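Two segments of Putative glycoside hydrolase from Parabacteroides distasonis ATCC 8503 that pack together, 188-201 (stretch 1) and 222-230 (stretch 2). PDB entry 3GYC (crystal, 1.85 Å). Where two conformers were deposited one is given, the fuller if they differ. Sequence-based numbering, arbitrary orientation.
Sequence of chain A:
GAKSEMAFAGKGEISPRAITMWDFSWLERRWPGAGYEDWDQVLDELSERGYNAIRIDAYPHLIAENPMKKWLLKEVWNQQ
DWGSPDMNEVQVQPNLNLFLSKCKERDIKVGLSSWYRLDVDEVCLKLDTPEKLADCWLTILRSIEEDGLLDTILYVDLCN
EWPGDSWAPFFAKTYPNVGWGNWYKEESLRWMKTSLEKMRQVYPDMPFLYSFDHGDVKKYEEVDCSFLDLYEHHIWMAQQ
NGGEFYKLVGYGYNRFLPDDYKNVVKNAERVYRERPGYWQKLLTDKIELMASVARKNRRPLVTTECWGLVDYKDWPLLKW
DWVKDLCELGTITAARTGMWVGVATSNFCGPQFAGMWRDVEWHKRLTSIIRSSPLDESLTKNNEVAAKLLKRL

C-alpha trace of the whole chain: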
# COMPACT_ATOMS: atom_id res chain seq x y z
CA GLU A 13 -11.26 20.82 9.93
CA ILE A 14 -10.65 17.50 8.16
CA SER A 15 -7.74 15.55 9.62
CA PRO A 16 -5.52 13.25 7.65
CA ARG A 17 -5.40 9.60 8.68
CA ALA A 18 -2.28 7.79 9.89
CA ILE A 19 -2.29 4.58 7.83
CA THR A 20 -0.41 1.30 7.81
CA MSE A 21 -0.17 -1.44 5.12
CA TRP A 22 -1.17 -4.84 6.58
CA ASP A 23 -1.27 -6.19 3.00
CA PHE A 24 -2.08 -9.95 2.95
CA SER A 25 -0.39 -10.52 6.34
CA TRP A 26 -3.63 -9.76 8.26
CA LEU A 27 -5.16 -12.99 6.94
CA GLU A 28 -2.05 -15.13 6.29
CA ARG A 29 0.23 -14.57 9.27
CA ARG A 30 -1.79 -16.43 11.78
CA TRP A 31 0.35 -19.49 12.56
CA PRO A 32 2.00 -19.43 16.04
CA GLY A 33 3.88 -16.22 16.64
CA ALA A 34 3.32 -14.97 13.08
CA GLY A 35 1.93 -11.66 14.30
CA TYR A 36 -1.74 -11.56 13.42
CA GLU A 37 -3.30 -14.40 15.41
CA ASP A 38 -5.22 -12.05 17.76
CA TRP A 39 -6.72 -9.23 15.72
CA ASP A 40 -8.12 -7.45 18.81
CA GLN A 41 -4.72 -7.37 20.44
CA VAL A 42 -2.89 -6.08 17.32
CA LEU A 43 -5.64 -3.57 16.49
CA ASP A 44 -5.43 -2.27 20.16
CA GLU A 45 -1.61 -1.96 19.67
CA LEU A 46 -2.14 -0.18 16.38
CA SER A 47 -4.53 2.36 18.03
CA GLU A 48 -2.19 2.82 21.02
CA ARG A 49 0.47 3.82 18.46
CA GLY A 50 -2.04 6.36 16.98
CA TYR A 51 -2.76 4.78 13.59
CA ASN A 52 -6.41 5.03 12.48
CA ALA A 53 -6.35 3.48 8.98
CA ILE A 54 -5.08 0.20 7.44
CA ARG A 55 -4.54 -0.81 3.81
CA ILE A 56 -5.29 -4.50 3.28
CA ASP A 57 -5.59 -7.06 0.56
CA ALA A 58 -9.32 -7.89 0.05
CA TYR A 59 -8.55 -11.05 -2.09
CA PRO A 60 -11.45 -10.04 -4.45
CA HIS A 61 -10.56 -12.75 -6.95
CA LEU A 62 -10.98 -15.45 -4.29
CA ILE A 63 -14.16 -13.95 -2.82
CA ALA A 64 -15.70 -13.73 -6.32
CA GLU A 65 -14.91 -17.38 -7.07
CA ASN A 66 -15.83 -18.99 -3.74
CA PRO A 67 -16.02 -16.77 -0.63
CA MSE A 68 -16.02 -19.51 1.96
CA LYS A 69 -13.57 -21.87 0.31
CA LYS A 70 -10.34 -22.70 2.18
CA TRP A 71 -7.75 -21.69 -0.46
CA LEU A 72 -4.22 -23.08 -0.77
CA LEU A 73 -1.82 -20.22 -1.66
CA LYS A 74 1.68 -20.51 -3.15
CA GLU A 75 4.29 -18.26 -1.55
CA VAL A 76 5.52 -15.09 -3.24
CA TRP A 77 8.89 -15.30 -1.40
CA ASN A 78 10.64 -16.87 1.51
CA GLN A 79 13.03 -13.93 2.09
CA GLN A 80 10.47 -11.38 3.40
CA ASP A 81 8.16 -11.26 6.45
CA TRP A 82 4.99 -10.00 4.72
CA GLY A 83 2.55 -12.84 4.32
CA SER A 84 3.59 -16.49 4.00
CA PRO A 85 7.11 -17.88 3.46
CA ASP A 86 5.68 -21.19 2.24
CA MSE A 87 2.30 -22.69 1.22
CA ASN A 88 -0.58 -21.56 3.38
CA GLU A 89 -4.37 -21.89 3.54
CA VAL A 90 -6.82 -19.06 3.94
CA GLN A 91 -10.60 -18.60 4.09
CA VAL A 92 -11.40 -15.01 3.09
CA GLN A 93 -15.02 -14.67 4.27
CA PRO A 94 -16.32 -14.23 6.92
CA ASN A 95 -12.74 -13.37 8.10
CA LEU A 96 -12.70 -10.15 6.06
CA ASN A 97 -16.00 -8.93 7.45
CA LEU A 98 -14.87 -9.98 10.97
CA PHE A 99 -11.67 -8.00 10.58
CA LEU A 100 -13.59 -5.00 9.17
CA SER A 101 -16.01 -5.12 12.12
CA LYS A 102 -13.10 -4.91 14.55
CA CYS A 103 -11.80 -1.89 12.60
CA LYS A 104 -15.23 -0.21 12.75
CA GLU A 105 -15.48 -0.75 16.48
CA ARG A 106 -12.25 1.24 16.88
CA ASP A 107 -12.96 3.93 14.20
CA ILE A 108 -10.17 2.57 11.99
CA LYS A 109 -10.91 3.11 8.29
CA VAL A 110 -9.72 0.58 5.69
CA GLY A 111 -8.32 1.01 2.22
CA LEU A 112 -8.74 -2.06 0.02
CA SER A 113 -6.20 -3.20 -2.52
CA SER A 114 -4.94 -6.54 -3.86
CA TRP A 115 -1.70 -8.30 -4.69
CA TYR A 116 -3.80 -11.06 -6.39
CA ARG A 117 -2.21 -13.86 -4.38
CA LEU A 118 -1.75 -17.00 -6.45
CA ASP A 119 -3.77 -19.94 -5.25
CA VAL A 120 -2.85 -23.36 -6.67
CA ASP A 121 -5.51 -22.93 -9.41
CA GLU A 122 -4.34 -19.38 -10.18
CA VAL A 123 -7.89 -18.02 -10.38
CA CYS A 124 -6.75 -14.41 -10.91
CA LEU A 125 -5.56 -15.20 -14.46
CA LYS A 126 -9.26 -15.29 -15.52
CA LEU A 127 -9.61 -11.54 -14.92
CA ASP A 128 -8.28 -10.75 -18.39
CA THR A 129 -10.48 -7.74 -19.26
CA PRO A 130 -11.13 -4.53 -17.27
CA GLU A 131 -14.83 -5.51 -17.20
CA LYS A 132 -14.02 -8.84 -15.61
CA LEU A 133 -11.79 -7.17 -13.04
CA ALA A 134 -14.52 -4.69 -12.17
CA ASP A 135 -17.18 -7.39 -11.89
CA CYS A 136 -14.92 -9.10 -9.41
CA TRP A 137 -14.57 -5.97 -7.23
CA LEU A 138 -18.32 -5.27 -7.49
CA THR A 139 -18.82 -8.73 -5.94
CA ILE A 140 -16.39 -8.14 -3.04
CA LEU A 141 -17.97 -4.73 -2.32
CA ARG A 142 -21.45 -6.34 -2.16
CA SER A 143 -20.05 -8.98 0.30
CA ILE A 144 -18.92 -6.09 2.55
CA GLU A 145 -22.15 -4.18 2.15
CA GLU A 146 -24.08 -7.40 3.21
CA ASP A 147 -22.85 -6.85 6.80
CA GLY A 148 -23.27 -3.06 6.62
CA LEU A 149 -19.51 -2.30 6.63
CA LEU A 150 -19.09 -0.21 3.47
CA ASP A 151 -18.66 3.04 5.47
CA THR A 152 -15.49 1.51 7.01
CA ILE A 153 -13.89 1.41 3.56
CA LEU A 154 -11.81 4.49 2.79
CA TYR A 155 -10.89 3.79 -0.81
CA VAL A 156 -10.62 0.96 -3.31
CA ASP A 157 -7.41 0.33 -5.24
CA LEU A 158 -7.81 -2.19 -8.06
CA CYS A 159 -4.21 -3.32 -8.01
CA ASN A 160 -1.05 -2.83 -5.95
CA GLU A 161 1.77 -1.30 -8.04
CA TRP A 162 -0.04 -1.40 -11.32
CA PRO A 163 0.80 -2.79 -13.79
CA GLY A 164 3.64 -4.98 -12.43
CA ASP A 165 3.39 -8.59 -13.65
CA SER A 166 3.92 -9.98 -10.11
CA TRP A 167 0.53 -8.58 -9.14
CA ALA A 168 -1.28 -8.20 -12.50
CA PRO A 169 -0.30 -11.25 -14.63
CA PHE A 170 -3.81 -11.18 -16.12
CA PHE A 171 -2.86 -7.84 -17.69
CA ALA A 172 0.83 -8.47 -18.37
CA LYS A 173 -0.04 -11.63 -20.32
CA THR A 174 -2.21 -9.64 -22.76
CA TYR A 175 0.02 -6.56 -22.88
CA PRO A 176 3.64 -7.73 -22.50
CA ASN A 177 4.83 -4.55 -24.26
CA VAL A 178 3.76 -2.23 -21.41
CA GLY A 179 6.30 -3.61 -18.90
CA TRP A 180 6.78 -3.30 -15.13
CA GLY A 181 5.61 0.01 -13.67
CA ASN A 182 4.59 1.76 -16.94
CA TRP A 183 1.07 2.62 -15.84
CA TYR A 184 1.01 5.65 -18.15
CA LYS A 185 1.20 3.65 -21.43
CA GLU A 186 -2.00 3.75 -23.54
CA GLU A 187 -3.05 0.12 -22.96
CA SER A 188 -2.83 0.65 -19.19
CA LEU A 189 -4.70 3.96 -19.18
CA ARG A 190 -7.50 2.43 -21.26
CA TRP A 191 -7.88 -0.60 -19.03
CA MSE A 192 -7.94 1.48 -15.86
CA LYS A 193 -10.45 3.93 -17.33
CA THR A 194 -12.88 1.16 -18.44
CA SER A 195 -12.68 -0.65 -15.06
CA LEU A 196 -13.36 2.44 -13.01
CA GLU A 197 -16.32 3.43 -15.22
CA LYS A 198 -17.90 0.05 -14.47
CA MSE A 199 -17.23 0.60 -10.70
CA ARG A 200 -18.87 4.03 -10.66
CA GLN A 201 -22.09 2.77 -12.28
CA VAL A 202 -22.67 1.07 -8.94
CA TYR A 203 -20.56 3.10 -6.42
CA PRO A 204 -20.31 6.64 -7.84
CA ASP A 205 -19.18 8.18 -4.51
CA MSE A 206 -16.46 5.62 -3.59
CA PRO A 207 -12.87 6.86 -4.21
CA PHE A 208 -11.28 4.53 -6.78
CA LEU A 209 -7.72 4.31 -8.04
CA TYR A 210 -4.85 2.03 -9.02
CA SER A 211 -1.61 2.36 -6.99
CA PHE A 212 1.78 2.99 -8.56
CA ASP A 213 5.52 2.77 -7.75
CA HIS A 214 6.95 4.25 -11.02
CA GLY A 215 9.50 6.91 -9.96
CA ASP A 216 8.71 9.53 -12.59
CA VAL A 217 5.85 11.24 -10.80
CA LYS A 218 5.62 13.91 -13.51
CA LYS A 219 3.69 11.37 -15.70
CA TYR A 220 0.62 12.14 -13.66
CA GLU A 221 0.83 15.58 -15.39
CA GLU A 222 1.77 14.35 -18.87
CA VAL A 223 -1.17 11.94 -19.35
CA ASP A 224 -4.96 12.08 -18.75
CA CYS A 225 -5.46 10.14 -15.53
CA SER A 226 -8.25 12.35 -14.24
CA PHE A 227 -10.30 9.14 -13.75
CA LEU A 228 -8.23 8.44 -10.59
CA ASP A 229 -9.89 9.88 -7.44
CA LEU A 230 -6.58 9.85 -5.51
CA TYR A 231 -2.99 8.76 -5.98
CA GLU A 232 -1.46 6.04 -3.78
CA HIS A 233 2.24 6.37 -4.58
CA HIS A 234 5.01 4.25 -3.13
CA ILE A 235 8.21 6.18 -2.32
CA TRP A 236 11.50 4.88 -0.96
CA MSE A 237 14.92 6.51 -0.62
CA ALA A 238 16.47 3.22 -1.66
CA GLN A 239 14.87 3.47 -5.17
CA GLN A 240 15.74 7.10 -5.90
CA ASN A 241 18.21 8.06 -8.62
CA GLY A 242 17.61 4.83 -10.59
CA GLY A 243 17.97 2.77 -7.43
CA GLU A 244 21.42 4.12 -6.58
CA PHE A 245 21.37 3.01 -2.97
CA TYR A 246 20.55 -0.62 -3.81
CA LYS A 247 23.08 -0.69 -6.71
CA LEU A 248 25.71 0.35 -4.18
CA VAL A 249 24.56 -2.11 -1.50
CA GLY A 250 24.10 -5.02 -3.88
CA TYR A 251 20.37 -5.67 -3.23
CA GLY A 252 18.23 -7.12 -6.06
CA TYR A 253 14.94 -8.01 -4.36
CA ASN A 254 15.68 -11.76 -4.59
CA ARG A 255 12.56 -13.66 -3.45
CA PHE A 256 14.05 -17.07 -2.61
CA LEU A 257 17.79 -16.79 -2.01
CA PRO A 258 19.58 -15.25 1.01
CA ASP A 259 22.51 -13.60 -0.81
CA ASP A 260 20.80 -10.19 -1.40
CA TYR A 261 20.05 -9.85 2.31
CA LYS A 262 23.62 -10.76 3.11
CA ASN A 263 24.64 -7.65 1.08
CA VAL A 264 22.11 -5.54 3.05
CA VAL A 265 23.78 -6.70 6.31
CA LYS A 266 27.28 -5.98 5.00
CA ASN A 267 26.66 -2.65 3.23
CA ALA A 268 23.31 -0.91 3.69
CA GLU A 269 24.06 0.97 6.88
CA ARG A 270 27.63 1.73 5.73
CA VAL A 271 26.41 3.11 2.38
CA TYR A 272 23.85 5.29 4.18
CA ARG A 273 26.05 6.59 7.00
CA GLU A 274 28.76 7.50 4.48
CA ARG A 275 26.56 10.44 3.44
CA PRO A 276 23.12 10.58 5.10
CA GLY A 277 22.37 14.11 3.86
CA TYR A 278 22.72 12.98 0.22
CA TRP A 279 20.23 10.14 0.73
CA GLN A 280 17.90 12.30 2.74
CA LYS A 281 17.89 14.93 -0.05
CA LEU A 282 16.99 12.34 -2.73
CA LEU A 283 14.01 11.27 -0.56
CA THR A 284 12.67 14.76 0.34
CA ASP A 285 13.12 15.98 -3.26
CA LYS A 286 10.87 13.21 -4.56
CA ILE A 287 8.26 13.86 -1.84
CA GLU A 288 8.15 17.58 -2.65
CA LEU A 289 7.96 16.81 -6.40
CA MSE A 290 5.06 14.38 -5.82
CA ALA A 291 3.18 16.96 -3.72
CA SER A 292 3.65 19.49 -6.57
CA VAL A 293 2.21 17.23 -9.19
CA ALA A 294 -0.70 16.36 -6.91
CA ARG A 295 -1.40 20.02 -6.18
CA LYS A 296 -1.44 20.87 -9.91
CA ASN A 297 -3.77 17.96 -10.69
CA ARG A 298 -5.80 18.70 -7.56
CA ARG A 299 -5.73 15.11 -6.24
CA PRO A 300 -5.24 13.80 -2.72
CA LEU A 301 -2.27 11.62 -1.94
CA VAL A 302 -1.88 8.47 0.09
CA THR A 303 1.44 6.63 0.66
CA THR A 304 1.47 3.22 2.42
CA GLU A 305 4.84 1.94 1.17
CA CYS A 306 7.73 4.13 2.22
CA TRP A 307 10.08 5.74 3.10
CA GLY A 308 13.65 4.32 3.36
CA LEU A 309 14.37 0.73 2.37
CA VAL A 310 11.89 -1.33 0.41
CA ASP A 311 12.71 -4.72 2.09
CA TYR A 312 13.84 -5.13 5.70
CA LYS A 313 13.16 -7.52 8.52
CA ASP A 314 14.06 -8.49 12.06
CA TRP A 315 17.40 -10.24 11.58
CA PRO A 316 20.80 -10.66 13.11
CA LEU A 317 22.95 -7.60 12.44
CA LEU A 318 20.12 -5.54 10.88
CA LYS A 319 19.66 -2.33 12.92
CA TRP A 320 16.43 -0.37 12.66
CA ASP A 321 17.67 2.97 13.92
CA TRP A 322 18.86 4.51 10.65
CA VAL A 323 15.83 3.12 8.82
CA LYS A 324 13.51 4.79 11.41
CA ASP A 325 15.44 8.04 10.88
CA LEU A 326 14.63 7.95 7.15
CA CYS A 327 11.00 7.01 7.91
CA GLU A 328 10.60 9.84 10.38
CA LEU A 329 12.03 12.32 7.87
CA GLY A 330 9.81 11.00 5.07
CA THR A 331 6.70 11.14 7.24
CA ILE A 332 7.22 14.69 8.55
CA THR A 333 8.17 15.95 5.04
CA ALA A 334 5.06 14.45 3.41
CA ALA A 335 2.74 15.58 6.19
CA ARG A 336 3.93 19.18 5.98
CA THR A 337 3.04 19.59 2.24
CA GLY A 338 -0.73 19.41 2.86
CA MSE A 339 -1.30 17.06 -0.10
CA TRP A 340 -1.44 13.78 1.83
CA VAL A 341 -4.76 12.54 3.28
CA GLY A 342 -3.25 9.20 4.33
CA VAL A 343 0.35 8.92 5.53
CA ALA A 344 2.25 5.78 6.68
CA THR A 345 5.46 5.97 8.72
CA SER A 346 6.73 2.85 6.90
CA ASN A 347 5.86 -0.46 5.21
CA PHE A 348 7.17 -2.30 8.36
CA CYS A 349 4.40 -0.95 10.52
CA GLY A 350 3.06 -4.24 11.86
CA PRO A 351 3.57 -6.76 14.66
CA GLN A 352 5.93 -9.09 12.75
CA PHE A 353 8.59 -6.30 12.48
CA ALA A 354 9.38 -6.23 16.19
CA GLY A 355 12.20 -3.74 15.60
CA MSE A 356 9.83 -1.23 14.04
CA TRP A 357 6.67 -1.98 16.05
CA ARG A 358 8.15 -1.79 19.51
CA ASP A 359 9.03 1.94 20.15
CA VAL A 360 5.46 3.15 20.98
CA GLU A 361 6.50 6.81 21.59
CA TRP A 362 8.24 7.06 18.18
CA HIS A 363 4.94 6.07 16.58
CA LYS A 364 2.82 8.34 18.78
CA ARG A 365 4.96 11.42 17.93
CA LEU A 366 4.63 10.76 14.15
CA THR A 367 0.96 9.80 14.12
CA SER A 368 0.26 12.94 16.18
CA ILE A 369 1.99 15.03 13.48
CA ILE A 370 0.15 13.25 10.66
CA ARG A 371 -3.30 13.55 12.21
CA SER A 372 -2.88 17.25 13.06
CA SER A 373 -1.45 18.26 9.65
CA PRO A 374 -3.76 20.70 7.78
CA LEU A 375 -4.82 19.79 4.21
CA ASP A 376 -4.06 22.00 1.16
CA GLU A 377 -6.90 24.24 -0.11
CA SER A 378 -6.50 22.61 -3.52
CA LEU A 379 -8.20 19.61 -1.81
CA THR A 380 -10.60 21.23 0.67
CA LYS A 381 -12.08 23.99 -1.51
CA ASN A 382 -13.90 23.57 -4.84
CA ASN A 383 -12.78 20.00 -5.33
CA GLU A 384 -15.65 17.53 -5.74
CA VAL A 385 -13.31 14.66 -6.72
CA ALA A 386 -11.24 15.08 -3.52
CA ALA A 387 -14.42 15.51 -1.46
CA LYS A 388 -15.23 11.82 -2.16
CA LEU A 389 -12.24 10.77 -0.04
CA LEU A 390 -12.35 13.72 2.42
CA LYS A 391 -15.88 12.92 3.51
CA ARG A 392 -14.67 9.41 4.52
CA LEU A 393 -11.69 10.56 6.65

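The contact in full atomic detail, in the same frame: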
# COMPACT_ATOMS: atom_id res chain seq x y z
N SER A 188 -2.58 0.60 -20.63
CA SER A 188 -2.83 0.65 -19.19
C SER A 188 -3.91 1.67 -18.87
O SER A 188 -4.90 1.35 -18.18
CB SER A 188 -1.53 0.96 -18.44
OG SER A 188 -1.78 1.30 -17.08
N LEU A 189 -3.73 2.88 -19.38
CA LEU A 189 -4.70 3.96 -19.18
C LEU A 189 -6.10 3.54 -19.59
O LEU A 189 -7.06 3.83 -18.88
CB LEU A 189 -4.29 5.22 -19.96
CG LEU A 189 -3.00 5.89 -19.51
CD1 LEU A 189 -2.69 7.03 -20.45
CD2 LEU A 189 -3.08 6.37 -18.05
N ARG A 190 -6.21 2.85 -20.73
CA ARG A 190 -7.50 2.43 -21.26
C ARG A 190 -8.17 1.39 -20.38
O ARG A 190 -9.37 1.43 -20.15
CB ARG A 190 -7.34 1.86 -22.68
CG ARG A 190 -8.67 1.65 -23.40
N TRP A 191 -7.39 0.43 -19.93
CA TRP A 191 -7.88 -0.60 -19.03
C TRP A 191 -8.40 0.03 -17.74
O TRP A 191 -9.51 -0.26 -17.30
CB TRP A 191 -6.72 -1.54 -18.68
CG TRP A 191 -7.04 -2.56 -17.66
CD1 TRP A 191 -7.27 -2.34 -16.35
CD2 TRP A 191 -7.11 -3.97 -17.86
NE1 TRP A 191 -7.52 -3.52 -15.72
CE2 TRP A 191 -7.43 -4.54 -16.62
CE3 TRP A 191 -6.94 -4.80 -18.97
CZ2 TRP A 191 -7.55 -5.92 -16.44
CZ3 TRP A 191 -7.08 -6.18 -18.80
CH2 TRP A 191 -7.39 -6.72 -17.54
N MSE A 192 -7.56 0.84 -17.10
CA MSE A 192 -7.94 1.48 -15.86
C MSE A 192 -9.22 2.27 -16.04
O MSE A 192 -10.17 2.11 -15.28
CB MSE A 192 -6.82 2.39 -15.33
CG MSE A 192 -5.59 1.64 -14.87
SE MSE A 192 -4.36 2.77 -13.91
CE MSE A 192 -3.71 3.86 -15.36
N LYS A 193 -9.29 3.07 -17.10
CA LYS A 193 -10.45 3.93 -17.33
C LYS A 193 -11.73 3.09 -17.45
O LYS A 193 -12.70 3.36 -16.75
CB LYS A 193 -10.24 4.82 -18.56
CG LYS A 193 -11.25 5.96 -18.66
N THR A 194 -11.71 2.04 -18.28
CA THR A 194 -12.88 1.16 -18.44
C THR A 194 -13.31 0.47 -17.14
O THR A 194 -14.52 0.35 -16.89
CB THR A 194 -12.62 0.05 -19.48
OG1 THR A 194 -12.43 0.66 -20.77
CG2 THR A 194 -13.80 -0.92 -19.56
N SER A 195 -12.34 0.03 -16.32
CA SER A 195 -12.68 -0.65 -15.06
C SER A 195 -13.34 0.29 -14.09
O SER A 195 -14.36 -0.06 -13.50
CB SER A 195 -11.47 -1.33 -14.42
OG SER A 195 -10.41 -0.42 -14.21
N LEU A 196 -12.79 1.48 -13.93
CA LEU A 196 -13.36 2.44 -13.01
C LEU A 196 -14.73 2.97 -13.45
O LEU A 196 -15.56 3.29 -12.59
CB LEU A 196 -12.38 3.57 -12.69
CG LEU A 196 -11.07 3.05 -12.09
CD1 LEU A 196 -10.24 4.22 -11.63
CD2 LEU A 196 -11.29 2.06 -10.94
N GLU A 197 -14.99 3.03 -14.75
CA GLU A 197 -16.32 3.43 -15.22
C GLU A 197 -17.34 2.40 -14.75
O GLU A 197 -18.41 2.77 -14.26
CB GLU A 197 -16.36 3.57 -16.74
CG GLU A 197 -15.65 4.82 -17.22
CD GLU A 197 -15.51 4.92 -18.74
OE1 GLU A 197 -15.37 3.86 -19.44
OE2 GLU A 197 -15.52 6.07 -19.23
N LYS A 198 -17.00 1.13 -14.88
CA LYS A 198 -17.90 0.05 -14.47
C LYS A 198 -18.13 0.18 -12.94
O LYS A 198 -19.25 0.02 -12.46
CB LYS A 198 -17.30 -1.32 -14.86
CG LYS A 198 -18.27 -2.31 -15.56
N MSE A 199 -17.09 0.49 -12.17
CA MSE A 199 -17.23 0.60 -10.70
C MSE A 199 -18.21 1.70 -10.32
O MSE A 199 -19.11 1.50 -9.49
CB MSE A 199 -15.89 0.90 -10.04
CG MSE A 199 -14.79 -0.16 -10.24
SE MSE A 199 -15.32 -1.92 -9.68
CE MSE A 199 -15.69 -1.51 -7.79
N ARG A 200 -18.06 2.85 -10.96
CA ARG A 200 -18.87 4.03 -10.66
C ARG A 200 -20.34 3.94 -11.07
O ARG A 200 -21.16 4.74 -10.59
CB ARG A 200 -18.20 5.27 -11.22
CG ARG A 200 -16.88 5.51 -10.54
CD ARG A 200 -16.20 6.80 -10.97
NE ARG A 200 -14.91 6.97 -10.30
CZ ARG A 200 -13.72 7.01 -10.88
NH1 ARG A 200 -13.59 6.92 -12.18
NH2 ARG A 200 -12.64 7.14 -10.14
N GLN A 201 -20.69 2.99 -11.94
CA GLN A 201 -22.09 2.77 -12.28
C GLN A 201 -22.84 2.23 -11.07
O GLN A 201 -24.06 2.33 -11.00
CB GLN A 201 -22.21 1.71 -13.36
CG GLN A 201 -21.74 2.14 -14.72
CD GLN A 201 -21.78 1.01 -15.70
OE1 GLN A 201 -21.92 -0.15 -15.32
NE2 GLN A 201 -21.64 1.34 -16.98
N GLU A 222 1.62 14.51 -17.43
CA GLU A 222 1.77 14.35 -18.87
C GLU A 222 0.69 13.52 -19.55
O GLU A 222 0.65 13.51 -20.77
CB GLU A 222 3.14 13.75 -19.16
CG GLU A 222 4.26 14.61 -18.62
CD GLU A 222 5.58 13.88 -18.53
OE1 GLU A 222 5.88 13.02 -19.38
OE2 GLU A 222 6.33 14.19 -17.58
N VAL A 223 -0.14 12.81 -18.79
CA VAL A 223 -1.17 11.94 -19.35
C VAL A 223 -2.52 12.20 -18.66
O VAL A 223 -2.54 12.64 -17.52
CB VAL A 223 -0.74 10.48 -19.13
CG1 VAL A 223 -1.92 9.52 -19.28
CG2 VAL A 223 0.41 10.10 -20.07
N ASP A 224 -3.63 11.92 -19.35
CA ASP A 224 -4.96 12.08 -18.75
C ASP A 224 -5.25 10.89 -17.82
O ASP A 224 -5.51 9.78 -18.27
CB ASP A 224 -6.09 12.19 -19.79
CG ASP A 224 -7.49 12.39 -19.14
OD1 ASP A 224 -7.61 12.45 -17.89
OD2 ASP A 224 -8.50 12.51 -19.89
N CYS A 225 -5.17 11.15 -16.53
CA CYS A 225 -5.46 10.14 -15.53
C CYS A 225 -6.42 10.74 -14.51
O CYS A 225 -6.41 10.40 -13.31
CB CYS A 225 -4.16 9.65 -14.89
SG CYS A 225 -3.16 10.94 -14.15
N SER A 226 -7.27 11.64 -15.03
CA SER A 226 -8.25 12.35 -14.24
C SER A 226 -9.26 11.39 -13.63
O SER A 226 -9.89 11.74 -12.65
CB SER A 226 -8.98 13.40 -15.09
OG SER A 226 -9.69 12.82 -16.17
N PHE A 227 -9.41 10.20 -14.23
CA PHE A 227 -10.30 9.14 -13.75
C PHE A 227 -9.87 8.51 -12.41
O PHE A 227 -10.57 7.64 -11.88
CB PHE A 227 -10.45 8.03 -14.81
CG PHE A 227 -9.14 7.46 -15.31
CD1 PHE A 227 -8.47 6.50 -14.59
CD2 PHE A 227 -8.58 7.90 -16.49
CE1 PHE A 227 -7.23 5.98 -15.03
CE2 PHE A 227 -7.35 7.40 -16.95
CZ PHE A 227 -6.68 6.42 -16.21
N LEU A 228 -8.69 8.88 -11.91
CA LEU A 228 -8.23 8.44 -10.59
C LEU A 228 -8.73 9.46 -9.57
O LEU A 228 -8.60 10.66 -9.78
CB LEU A 228 -6.71 8.38 -10.54
CG LEU A 228 -6.05 7.42 -11.52
CD1 LEU A 228 -4.54 7.58 -11.53
CD2 LEU A 228 -6.46 5.99 -11.22
N ASP A 229 -9.33 8.99 -8.49
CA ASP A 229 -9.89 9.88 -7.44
C ASP A 229 -8.82 10.34 -6.44
O ASP A 229 -9.02 11.31 -5.69
CB ASP A 229 -11.02 9.16 -6.69
CG ASP A 229 -12.28 8.94 -7.55
OD1 ASP A 229 -12.55 9.80 -8.45
OD2 ASP A 229 -13.05 7.93 -7.32
N LEU A 230 -7.72 9.58 -6.37
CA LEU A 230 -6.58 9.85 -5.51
C LEU A 230 -5.35 9.13 -6.07
O LEU A 230 -5.47 8.27 -6.94
CB LEU A 230 -6.82 9.37 -4.08
CG LEU A 230 -7.14 7.91 -3.83
CD1 LEU A 230 -6.41 7.33 -2.60
CD2 LEU A 230 -8.66 7.68 -3.73

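The contact between the helical stretch 188-201 and the irregular segment 222-230 is mainly apolar, with a polar cluster around Arg200, and buries 450 Å² in total. Phe227 is its centre and has the largest covered area of any residue here. Its CA-to-CB bond points toward the helix, and its ring meets side chains spaced three or four residues apart, as expected for one helical face. Lys193 lies over one face of the ring in a CH-pi contact, with CB 4.2 Å from the ring centroid and only 16° off the normal; the lysine is modelled no further than CG, so the contact rests on the aliphatic base of the side chain. Leu196 approaches the ring edge, CD1 lying 4.1 Å from Phe227 CD1, while CB of the selenomethionine Met192 comes to 3.6 Å from Phe227 CE1.

Further apolar contacts extend the packing in both directions. Leu189 CD2 is 4.0 Å from Phe227 CZ, and Leu189 CD1 reaches Val223 CG1 at 2.9 Å, unusually short for two methyl carbons; Val223 was deposited in two conformers, and the distance applies to the one given. Leu196 CD1 also touches Leu228 CD2 at 4.2 Å.

The polar interactions all involve the Arg200 guanidinium, carried on an extended side chain with chi2 and chi3 both t. Arg200 NH2 donates to Phe227 O at 2.8 Å (154°), and Arg200 NH1 adds a weak bond to the same Phe227 O at 3.1 Å (135°). A salt bridge joins Arg200 NH2 to Asp229 OD2 at 3.0 Å, with a favourable hydrogen-bond angle of 162°. Both acceptors lie near the guanidinium plane, where its N-H groups point. Within segment 222-230, a type I turn from Cys225 to Leu228 includes Phe227, and Leu228 N donates to Cys225 O at 3.1 Å.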